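Local coordinates for YkuI protein (Bacillus subtilis, PDB 2BAS) that binds cyclic di-GMP through its EAL domain and is probably a phosphodiesterase specific for this second messenger, with a C-terminal domain that may regulate it, at residues D37-I45 / G55-L63; D331-E341 / Q412-Y423. All blocks are in the same frame, centred on the assembly; numbering follows the deposited sequence.

Interaction 1: D37-I45 / G55-L63; sequences DVLPYYQAI and GYEVLGRIL
Leu39, Tyr41 and Gln43 trade backbone bonds in both directions with Arg61, Leu59 and Glu57, as the hydrogen-bonded pairs of two antiparallel strands. Leu39 N bonds Arg61 O at 2.9 Å. Tyr41 N reaches Leu59 O at 2.7 Å, and Ile45 N adds a bond to Gly55 O.

On the face carrying Tyr41 and Arg61, the arginine crosses the tyrosine at about a right angle, and its CG lies 4.2 Å from the Tyr41 ring centroid, off-centre, in a CH-pi contact. A bend at the second torsion of Arg61 (chi2 -69°) curls the chain so that NH2 meets the carbonyl O of its own neighbour Gly60 at 3.2 Å, in the guanidinium plane.

This pair is the hairpin that opens the EAL barrel, a TIM-barrel variant whose first strand runs against both its neighbours; Glu57-Val58-Leu59 probably corresponds to the Glu-Ala-Leu signature of the family. On this same face, which looks into the barrel, Gln43 and Glu57, both extended, each offer OE1 to NE2 of Gln253, while Gln43 NE2 goes to Val258 O.

The other face is largely apolar. Ala44 CB meets Tyr56 CE2 at 3.8 Å and Tyr42 CB meets Tyr56 CD2 at 3.9 Å. Phe264 stacks on Tyr56 and meets Tyr42 edge-to-face, and Tyr56 OH is hydrogen-bonded to Leu265 N. Further along, Val38 CG2 rests 3.9 Å from Ile62 CD1, and Ile92 of helix 82-100 covers Val38 and Pro40.

Interaction 2: D331-E341 / Q412-Y423; sequences DCSFRIYMCDE and QMYLFIDLPYSY. With BME (beta-mercaptoethanol), chain C.
The first and last strands of a six-stranded antiparallel sheet, 335-340 and 413-419, lie side by side at its centre. Tyr337 and Phe416 exchange backbone bonds, as do Cys339 and Tyr414; Phe416 N to Tyr337 O measures 2.8 Å.

On the face carrying Tyr337, Phe416 and Asp418, Tyr337 CG takes the position between backbone N and carbonyl carbon (chi1 63°), which swings the ring back across the neighbouring strand. Phe416 CB then sits over one face of it, 3.6 Å from Tyr337 CZ, while the two rings, 18° from parallel, are slid apart and barely overlap. Cys339 SG approaches the Phe416 ring obliquely, 3.8 Å from CE1. Further along, Arg335 NH2 grips the anti lone pair of Asp418 OD2 at 2.7 Å in a salt bridge. OD2 lies in the guanidinium plane, while the carboxylate and guanidinium planes stand 76° apart. Arg335 also pairs with Asp395 and Glu397; Asp418 OD1 bonds Thr404 and is bridged by a water to Tyr337 OH.

The opposite face, that of Ile336, Met338 and Leu415, is largely apolar: Leu415 CD1 touches Ile336 CG2 at 3.8 Å and also meets Met338 CG (modelled as selenomethionine), and helices 318-328 and 271-311 cover it. Beyond the paired strands, Cys332 CB lies over one face of the Tyr423 ring, 3.5 Å from CE2. Cys332 SG carries a disulfide-linked beta-mercaptoethanol, probably from the crystallisation liquor, whose O1 makes a weak bond to Tyr423 OH; that hydroxyl also bonds His295. A central pair of first and last strands, with helices packed on one face, resembles the sheet of PAS-like sensory domains.

Interaction 1 comes first along the chain and closes before interaction 2 opens. The two lie on opposite sides of the chain's centre, with their own centres 57 Å apart and their nearest atoms about 34 Å apart, and they share no sheet: 37-45/55-63 belongs to the barrel of the EAL domain, 331-341/412-423 to the C-terminal domain. The long helix 271-311 connects them. It begins soon after Phe264 and Leu265, which contact interaction 1, and its residues Phe299, Val303 and Val307 pack against interaction 2. A continuous helix of this length could carry a signal from the C-terminal domain to the EAL domain.

Interaction 1: D37-I45 / G55-L63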
loop_
_atom_site.group_PDB
_atom_site.type_symbol
_atom_site.label_atom_id
_atom_site.label_comp_id
_atom_site.label_asym_id
_atom_site.label_seq_id
_atom_site.Cartn_x
_atom_site.Cartn_y
_atom_site.Cartn_z
ATOM N N ASP A 37 -22.689 -38.415 -11.027
ATOM C CA ASP A 37 -23.058 -38.033 -9.656
ATOM C C ASP A 37 -22.534 -36.644 -9.291
ATOM O O ASP A 37 -23.013 -36.012 -8.350
ATOM C CB ASP A 37 -22.531 -39.056 -8.641
ATOM C CG ASP A 37 -23.214 -40.416 -8.752
ATOM O OD1 ASP A 37 -24.427 -40.477 -9.059
ATOM O OD2 ASP A 37 -22.529 -41.433 -8.510
ATOM N N VAL A 38 -21.536 -36.192 -10.043
ATOM C CA VAL A 38 -20.907 -34.886 -9.858
ATOM C C VAL A 38 -21.933 -33.753 -9.957
ATOM O O VAL A 38 -22.847 -33.800 -10.794
ATOM C CB VAL A 38 -19.764 -34.696 -10.887
ATOM C CG1 VAL A 38 -19.419 -33.244 -11.075
ATOM C CG2 VAL A 38 -18.543 -35.494 -10.460
ATOM N N LEU A 39 -21.784 -32.750 -9.094
ATOM C CA LEU A 39 -22.720 -31.641 -9.054
ATOM C C LEU A 39 -22.087 -30.351 -8.521
ATOM O O LEU A 39 -21.104 -30.406 -7.774
ATOM C CB LEU A 39 -23.953 -32.020 -8.210
ATOM C CG LEU A 39 -23.854 -32.172 -6.683
ATOM C CD1 LEU A 39 -25.232 -32.401 -6.082
ATOM C CD2 LEU A 39 -22.886 -33.290 -6.256
ATOM N N PRO A 40 -22.637 -29.184 -8.919
ATOM C CA PRO A 40 -22.211 -27.927 -8.318
ATOM C C PRO A 40 -22.907 -27.624 -6.991
ATOM O O PRO A 40 -24.079 -27.933 -6.817
ATOM C CB PRO A 40 -22.617 -26.886 -9.364
ATOM C CG PRO A 40 -23.803 -27.475 -10.042
ATOM C CD PRO A 40 -23.641 -28.970 -9.983
ATOM N N TYR A 41 -22.161 -27.048 -6.058
ATOM C CA TYR A 41 -22.737 -26.441 -4.873
ATOM C C TYR A 41 -22.523 -24.941 -4.986
ATOM O O TYR A 41 -21.836 -24.476 -5.905
ATOM C CB TYR A 41 -22.075 -26.980 -3.615
ATOM C CG TYR A 41 -22.911 -27.970 -2.857
ATOM C CD1 TYR A 41 -23.629 -28.966 -3.521
ATOM C CD2 TYR A 41 -22.969 -27.927 -1.464
ATOM C CE1 TYR A 41 -24.394 -29.889 -2.814
ATOM C CE2 TYR A 41 -23.728 -28.846 -0.744
ATOM C CZ TYR A 41 -24.437 -29.821 -1.428
ATOM O OH TYR A 41 -25.190 -30.729 -0.720
ATOM N N TYR A 42 -23.114 -24.180 -4.064
ATOM C CA TYR A 42 -23.023 -22.717 -4.109
ATOM C C TYR A 42 -22.827 -22.081 -2.733
ATOM O O TYR A 42 -23.326 -22.585 -1.723
ATOM C CB TYR A 42 -24.281 -22.127 -4.761
ATOM C CG TYR A 42 -24.721 -22.798 -6.056
ATOM C CD1 TYR A 42 -25.590 -23.889 -6.039
ATOM C CD2 TYR A 42 -24.272 -22.334 -7.297
ATOM C CE1 TYR A 42 -25.992 -24.509 -7.226
ATOM C CE2 TYR A 42 -24.669 -22.941 -8.478
ATOM C CZ TYR A 42 -25.531 -24.028 -8.436
ATOM O OH TYR A 42 -25.924 -24.627 -9.607
ATOM N N GLN A 43 -22.095 -20.970 -2.702
ATOM C CA GLN A 43 -21.947 -20.182 -1.487
ATOM C C GLN A 43 -22.219 -18.721 -1.806
ATOM O O GLN A 43 -21.597 -18.145 -2.693
ATOM C CB GLN A 43 -20.565 -20.371 -0.857
ATOM C CG GLN A 43 -20.463 -19.806 0.573
ATOM C CD GLN A 43 -19.141 -20.123 1.251
ATOM O OE1 GLN A 43 -18.129 -20.396 0.598
ATOM N NE2 GLN A 43 -19.144 -20.081 2.574
ATOM N N ALA A 44 -23.160 -18.131 -1.079
ATOM C CA ALA A 44 -23.583 -16.755 -1.327
ATOM C C ALA A 44 -22.519 -15.741 -0.971
ATOM O O ALA A 44 -21.717 -15.944 -0.047
ATOM C CB ALA A 44 -24.877 -16.447 -0.585
ATOM N N ILE A 45 -22.511 -14.650 -1.729
ATOM C CA ILE A 45 -21.618 -13.543 -1.466
ATOM C C ILE A 45 -22.471 -12.321 -1.191
ATOM O O ILE A 45 -23.432 -12.046 -1.926
ATOM C CB ILE A 45 -20.616 -13.336 -2.611
ATOM C CG1 ILE A 45 -19.680 -14.545 -2.677
ATOM C CG2 ILE A 45 -19.797 -12.068 -2.380
ATOM C CD1 ILE A 45 -19.142 -14.819 -4.027
ATOM N N GLY A 55 -24.283 -12.586 -5.598
ATOM C CA GLY A 55 -23.894 -13.720 -6.420
ATOM C C GLY A 55 -23.570 -14.947 -5.587
ATOM O O GLY A 55 -23.817 -14.975 -4.379
ATOM N N TYR A 56 -23.024 -15.963 -6.247
ATOM C CA TYR A 56 -22.654 -17.210 -5.596
ATOM C C TYR A 56 -21.371 -17.734 -6.214
ATOM O O TYR A 56 -21.239 -17.761 -7.438
ATOM C CB TYR A 56 -23.732 -18.274 -5.817
ATOM C CG TYR A 56 -25.093 -17.993 -5.223
ATOM C CD1 TYR A 56 -26.057 -17.270 -5.936
ATOM C CD2 TYR A 56 -25.432 -18.479 -3.960
ATOM C CE1 TYR A 56 -27.321 -17.022 -5.396
ATOM C CE2 TYR A 56 -26.695 -18.239 -3.410
ATOM C CZ TYR A 56 -27.634 -17.513 -4.135
ATOM O OH TYR A 56 -28.880 -17.283 -3.598
ATOM N N GLU A 57 -20.425 -18.155 -5.386
ATOM C CA GLU A 57 -19.261 -18.856 -5.900
ATOM C C GLU A 57 -19.756 -20.249 -6.264
ATOM O O GLU A 57 -20.578 -20.826 -5.541
ATOM C CB GLU A 57 -18.134 -18.931 -4.869
ATOM C CG GLU A 57 -16.804 -19.375 -5.466
ATOM C CD GLU A 57 -15.699 -19.588 -4.429
ATOM O OE1 GLU A 57 -16.002 -19.792 -3.233
ATOM O OE2 GLU A 57 -14.509 -19.561 -4.817
ATOM N N VAL A 58 -19.283 -20.759 -7.402
ATOM C CA VAL A 58 -19.641 -22.088 -7.882
ATOM C C VAL A 58 -18.618 -23.107 -7.367
ATOM O O VAL A 58 -17.438 -23.027 -7.702
ATOM C CB VAL A 58 -19.741 -22.124 -9.436
ATOM C CG1 VAL A 58 -19.860 -23.561 -9.953
ATOM C CG2 VAL A 58 -20.928 -21.306 -9.908
ATOM N N LEU A 59 -19.083 -24.059 -6.558
ATOM C CA LEU A 59 -18.204 -25.042 -5.910
ATOM C C LEU A 59 -18.415 -26.462 -6.443
ATOM O O LEU A 59 -19.535 -26.841 -6.758
ATOM C CB LEU A 59 -18.394 -24.986 -4.386
ATOM C CG LEU A 59 -18.206 -23.611 -3.702
ATOM C CD1 LEU A 59 -18.586 -23.637 -2.232
ATOM C CD2 LEU A 59 -16.785 -23.082 -3.849
ATOM N N GLY A 60 -17.340 -27.241 -6.544
ATOM C CA GLY A 60 -17.411 -28.607 -7.083
ATOM C C GLY A 60 -17.639 -29.701 -6.052
ATOM O O GLY A 60 -16.933 -29.764 -5.051
ATOM N N ARG A 61 -18.621 -30.570 -6.295
ATOM C CA ARG A 61 -18.926 -31.658 -5.357
ATOM C C ARG A 61 -19.233 -32.969 -6.061
ATOM O O ARG A 61 -19.522 -32.998 -7.260
ATOM C CB ARG A 61 -20.119 -31.308 -4.438
ATOM C CG ARG A 61 -19.932 -30.145 -3.473
ATOM C CD ARG A 61 -18.945 -30.458 -2.357
ATOM N NE ARG A 61 -18.907 -29.410 -1.328
ATOM C CZ ARG A 61 -18.130 -28.320 -1.369
ATOM N NH1 ARG A 61 -18.163 -27.433 -0.377
ATOM N NH2 ARG A 61 -17.322 -28.107 -2.398
ATOM N N ILE A 62 -19.188 -34.051 -5.287
ATOM C CA ILE A 62 -19.572 -35.377 -5.757
ATOM C C ILE A 62 -20.344 -36.146 -4.669
ATOM O O ILE A 62 -19.954 -36.162 -3.492
ATOM C CB ILE A 62 -18.343 -36.191 -6.303
ATOM C CG1 ILE A 62 -18.803 -37.451 -7.051
ATOM C CG2 ILE A 62 -17.344 -36.536 -5.192
ATOM C CD1 ILE A 62 -17.705 -38.170 -7.817
ATOM N N LEU A 63 -21.466 -36.744 -5.077
ATOM C CA LEU A 63 -22.239 -37.651 -4.230
ATOM C C LEU A 63 -21.658 -39.057 -4.354
ATOM O O LEU A 63 -21.817 -39.723 -5.376
ATOM C CB LEU A 63 -23.721 -37.651 -4.618
ATOM C CG LEU A 63 -24.632 -38.632 -3.870
ATOM C CD1 LEU A 63 -24.586 -38.398 -2.369
ATOM C CD2 LEU A 63 -26.064 -38.541 -4.376
#

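Interaction 2: D331-E341 / Q412-Y423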
loop_
_atom_site.group_PDB
_atom_site.type_symbol
_atom_site.label_atom_id
_atom_site.label_comp_id
_atom_site.label_asym_id
_atom_site.label_seq_id
_atom_site.Cartn_x
_atom_site.Cartn_y
_atom_site.Cartn_z
ATOM N N ASP A 331 6.860 14.614 30.213
ATOM C CA ASP A 331 6.108 13.370 30.417
ATOM C C ASP A 331 5.426 12.798 29.162
ATOM O O ASP A 331 5.082 11.621 29.140
ATOM C CB ASP A 331 5.126 13.518 31.593
ATOM C CG ASP A 331 5.841 13.508 32.958
ATOM O OD1 ASP A 331 6.964 12.963 33.030
ATOM O OD2 ASP A 331 5.292 14.030 33.964
ATOM N N CYS A 332 5.269 13.606 28.110
ATOM C CA CYS A 332 4.579 13.136 26.904
ATOM C C CYS A 332 5.332 13.270 25.586
ATOM O O CYS A 332 4.728 13.171 24.520
ATOM C CB CYS A 332 3.203 13.799 26.775
ATOM S SG CYS A 332 3.233 15.599 26.731
ATOM N N SER A 333 6.642 13.471 25.634
ATOM C CA SER A 333 7.407 13.534 24.389
ATOM C C SER A 333 8.819 12.959 24.513
ATOM O O SER A 333 9.291 12.716 25.610
ATOM C CB SER A 333 7.408 14.959 23.793
ATOM O OG SER A 333 7.917 15.937 24.688
ATOM N N PHE A 334 9.478 12.716 23.384
ATOM C CA PHE A 334 10.865 12.224 23.415
ATOM C C PHE A 334 11.693 12.915 22.327
ATOM O O PHE A 334 12.909 12.808 22.301
ATOM C CB PHE A 334 10.950 10.685 23.313
ATOM C CG PHE A 334 10.711 10.155 21.922
ATOM C CD1 PHE A 334 11.787 9.841 21.091
ATOM C CD2 PHE A 334 9.418 9.984 21.442
ATOM C CE1 PHE A 334 11.583 9.356 19.804
ATOM C CE2 PHE A 334 9.193 9.508 20.166
ATOM C CZ PHE A 334 10.276 9.192 19.336
ATOM N N ARG A 335 11.029 13.642 21.446
ATOM C CA ARG A 335 11.739 14.463 20.451
ATOM C C ARG A 335 10.929 15.697 20.103
ATOM O O ARG A 335 9.704 15.612 19.915
ATOM C CB ARG A 335 12.058 13.674 19.186
ATOM C CG ARG A 335 13.166 14.293 18.372
ATOM C CD ARG A 335 13.267 13.699 16.989
ATOM N NE ARG A 335 13.925 12.394 16.964
ATOM C CZ ARG A 335 13.291 11.232 16.821
ATOM N NH1 ARG A 335 13.987 10.103 16.779
ATOM N NH2 ARG A 335 11.968 11.199 16.704
ATOM N N ILE A 336 11.614 16.843 20.063
ATOM C CA ILE A 336 11.020 18.132 19.664
ATOM C C ILE A 336 11.982 18.903 18.745
ATOM O O ILE A 336 13.188 18.941 19.010
ATOM C CB ILE A 336 10.637 18.993 20.897
ATOM C CG1 ILE A 336 9.758 18.179 21.848
ATOM C CG2 ILE A 336 9.906 20.288 20.481
ATOM C CD1 ILE A 336 9.324 18.914 23.107
ATOM N N TYR A 337 11.436 19.504 17.677
ATOM C CA TYR A 337 12.188 20.322 16.710
ATOM C C TYR A 337 11.236 21.232 15.911
ATOM O O TYR A 337 10.022 20.994 15.896
ATOM C CB TYR A 337 13.007 19.433 15.751
ATOM C CG TYR A 337 12.178 18.512 14.867
ATOM C CD1 TYR A 337 11.891 18.838 13.539
ATOM C CD2 TYR A 337 11.673 17.330 15.367
ATOM C CE1 TYR A 337 11.113 17.978 12.740
ATOM C CE2 TYR A 337 10.906 16.482 14.599
ATOM C CZ TYR A 337 10.627 16.795 13.292
ATOM O OH TYR A 337 9.856 15.901 12.576
HETATM N N MSE A 338 11.795 22.247 15.236
HETATM C CA MSE A 338 11.040 23.218 14.425
HETATM C C MSE A 338 11.515 23.306 12.974
HETATM O O MSE A 338 12.714 23.203 12.709
HETATM C CB MSE A 338 11.149 24.621 15.033
HETATM C CG MSE A 338 10.189 24.932 16.162
HETATM SE SE MSE A 338 10.757 26.502 17.222
HETATM C CE MSE A 338 10.924 27.928 15.790
ATOM N N CYS A 339 10.581 23.553 12.051
ATOM C CA CYS A 339 10.883 23.696 10.619
ATOM C C CYS A 339 10.157 24.895 10.003
ATOM O O CYS A 339 9.137 25.333 10.544
ATOM C CB CYS A 339 10.424 22.450 9.850
ATOM S SG CYS A 339 11.133 20.868 10.341
ATOM N N ASP A 340 10.648 25.380 8.854
ATOM C CA ASP A 340 10.008 26.489 8.103
ATOM C C ASP A 340 9.034 25.986 7.009
ATOM O O ASP A 340 8.859 24.776 6.866
ATOM C CB ASP A 340 11.045 27.497 7.548
ATOM C CG ASP A 340 11.850 26.964 6.348
ATOM O OD1 ASP A 340 11.584 25.838 5.858
ATOM O OD2 ASP A 340 12.763 27.698 5.878
ATOM N N GLU A 341 8.431 26.896 6.238
ATOM C CA GLU A 341 7.408 26.508 5.256
ATOM C C GLU A 341 7.859 25.402 4.289
ATOM O O GLU A 341 7.045 24.608 3.832
ATOM C CB GLU A 341 6.898 27.690 4.410
ATOM C CG GLU A 341 7.272 29.083 4.852
ATOM C CD GLU A 341 8.493 29.605 4.111
ATOM O OE1 GLU A 341 9.508 28.868 4.025
ATOM O OE2 GLU A 341 8.444 30.756 3.607
ATOM N N GLN A 412 5.188 31.875 10.256
ATOM C CA GLN A 412 5.249 30.674 9.425
ATOM C C GLN A 412 6.341 29.698 9.891
ATOM O O GLN A 412 7.208 29.304 9.114
ATOM C CB GLN A 412 5.464 31.040 7.943
ATOM C CG GLN A 412 4.345 31.849 7.298
ATOM C CD GLN A 412 4.598 33.352 7.317
ATOM O OE1 GLN A 412 5.612 33.825 7.840
ATOM N NE2 GLN A 412 3.675 34.108 6.729
HETATM N N MSE A 413 6.314 29.344 11.172
HETATM C CA MSE A 413 7.232 28.345 11.726
HETATM C C MSE A 413 6.408 27.154 12.181
HETATM O O MSE A 413 5.212 27.275 12.411
HETATM C CB MSE A 413 8.058 28.915 12.877
HETATM C CG MSE A 413 9.130 29.887 12.443
HETATM SE SE MSE A 413 9.940 30.834 13.965
HETATM C CE MSE A 413 11.014 32.232 12.989
ATOM N N TYR A 414 7.029 25.992 12.292
ATOM C CA TYR A 414 6.275 24.810 12.640
ATOM C C TYR A 414 7.007 23.977 13.671
ATOM O O TYR A 414 8.222 23.799 13.605
ATOM C CB TYR A 414 5.898 24.009 11.374
ATOM C CG TYR A 414 5.076 24.848 10.436
ATOM C CD1 TYR A 414 5.681 25.605 9.438
ATOM C CD2 TYR A 414 3.698 24.946 10.591
ATOM C CE1 TYR A 414 4.929 26.430 8.599
ATOM C CE2 TYR A 414 2.930 25.766 9.756
ATOM C CZ TYR A 414 3.553 26.504 8.763
ATOM O OH TYR A 414 2.794 27.308 7.930
ATOM N N LEU A 415 6.232 23.482 14.628
ATOM C CA LEU A 415 6.742 22.777 15.768
ATOM C C LEU A 415 6.312 21.320 15.663
ATOM O O LEU A 415 5.158 21.014 15.320
ATOM C CB LEU A 415 6.180 23.428 17.027
ATOM C CG LEU A 415 6.421 22.852 18.424
ATOM C CD1 LEU A 415 7.871 23.047 18.875
ATOM C CD2 LEU A 415 5.448 23.537 19.393
ATOM N N PHE A 416 7.252 20.422 15.950
ATOM C CA PHE A 416 6.962 19.010 15.886
ATOM C C PHE A 416 7.344 18.366 17.202
ATOM O O PHE A 416 8.453 18.582 17.721
ATOM C CB PHE A 416 7.675 18.387 14.697
ATOM C CG PHE A 416 7.288 19.003 13.391
ATOM C CD1 PHE A 416 7.976 20.112 12.897
ATOM C CD2 PHE A 416 6.211 18.507 12.673
ATOM C CE1 PHE A 416 7.608 20.710 11.712
ATOM C CE2 PHE A 416 5.834 19.087 11.487
ATOM C CZ PHE A 416 6.531 20.186 10.997
ATOM N N ILE A 417 6.387 17.634 17.768
ATOM C CA ILE A 417 6.558 16.941 19.036
ATOM C C ILE A 417 6.229 15.467 18.829
ATOM O O ILE A 417 5.084 15.127 18.544
ATOM C CB ILE A 417 5.618 17.499 20.093
ATOM C CG1 ILE A 417 5.853 19.000 20.296
ATOM C CG2 ILE A 417 5.789 16.750 21.377
ATOM C CD1 ILE A 417 4.746 19.688 21.090
ATOM N N ASP A 418 7.231 14.602 18.954
ATOM C CA ASP A 418 7.034 13.154 18.798
ATOM C C ASP A 418 6.655 12.558 20.140
ATOM O O ASP A 418 7.286 12.865 21.145
ATOM C CB ASP A 418 8.304 12.487 18.247
ATOM C CG ASP A 418 8.634 12.925 16.809
ATOM O OD1 ASP A 418 7.734 13.456 16.105
ATOM O OD2 ASP A 418 9.800 12.734 16.382
ATOM N N LEU A 419 5.629 11.717 20.171
ATOM C CA LEU A 419 5.198 11.115 21.444
ATOM C C LEU A 419 5.687 9.667 21.550
ATOM O O LEU A 419 5.581 8.906 20.591
ATOM C CB LEU A 419 3.668 11.156 21.613
ATOM C CG LEU A 419 2.770 12.310 21.160
ATOM C CD1 LEU A 419 1.528 12.314 22.018
ATOM C CD2 LEU A 419 3.418 13.666 21.232
ATOM N N PRO A 420 6.210 9.274 22.725
ATOM C CA PRO A 420 6.730 7.916 22.852
ATOM C C PRO A 420 5.597 6.917 22.947
ATOM O O PRO A 420 4.483 7.296 23.299
ATOM C CB PRO A 420 7.511 7.967 24.167
ATOM C CG PRO A 420 6.839 9.024 24.980
ATOM C CD PRO A 420 6.316 10.037 23.986
ATOM N N TYR A 421 5.871 5.658 22.621
ATOM C CA TYR A 421 4.887 4.578 22.795
ATOM C C TYR A 421 4.454 4.442 24.259
ATOM O O TYR A 421 3.310 4.078 24.535
ATOM C CB TYR A 421 5.456 3.231 22.287
ATOM C CG TYR A 421 4.479 2.057 22.284
ATOM C CD1 TYR A 421 4.474 1.143 23.316
ATOM C CD2 TYR A 421 3.581 1.866 21.235
ATOM C CE1 TYR A 421 3.586 0.068 23.318
ATOM C CE2 TYR A 421 2.695 0.794 21.221
ATOM C CZ TYR A 421 2.698 -0.097 22.249
ATOM O OH TYR A 421 1.813 -1.179 22.236
ATOM N N SER A 422 5.369 4.727 25.187
ATOM C CA SER A 422 5.065 4.615 26.609
ATOM C C SER A 422 3.987 5.612 27.063
ATOM O O SER A 422 3.354 5.416 28.098
ATOM C CB SER A 422 6.330 4.757 27.465
ATOM O OG SER A 422 6.834 6.080 27.433
ATOM N N TYR A 423 3.780 6.672 26.291
ATOM C CA TYR A 423 2.750 7.644 26.618
ATOM C C TYR A 423 1.423 7.249 25.981
ATOM O O TYR A 423 0.372 7.309 26.622
ATOM C CB TYR A 423 3.151 9.058 26.164
ATOM C CG TYR A 423 2.024 10.056 26.290
ATOM C CD1 TYR A 423 1.223 10.376 25.195
ATOM C CD2 TYR A 423 1.739 10.658 27.516
ATOM C CE1 TYR A 423 0.169 11.280 25.316
ATOM C CE2 TYR A 423 0.697 11.574 27.646
ATOM C CZ TYR A 423 -0.076 11.883 26.543
ATOM O OH TYR A 423 -1.112 12.785 26.682
HETATM C C1 BME C . 0.392 15.457 28.792
HETATM C C2 BME C . 1.429 16.567 28.929
HETATM O O1 BME C . -0.669 15.901 27.972
HETATM S S2 BME C . 3.121 15.948 28.733
HETATM O O HOH W 1 8.051 13.714 13.590
#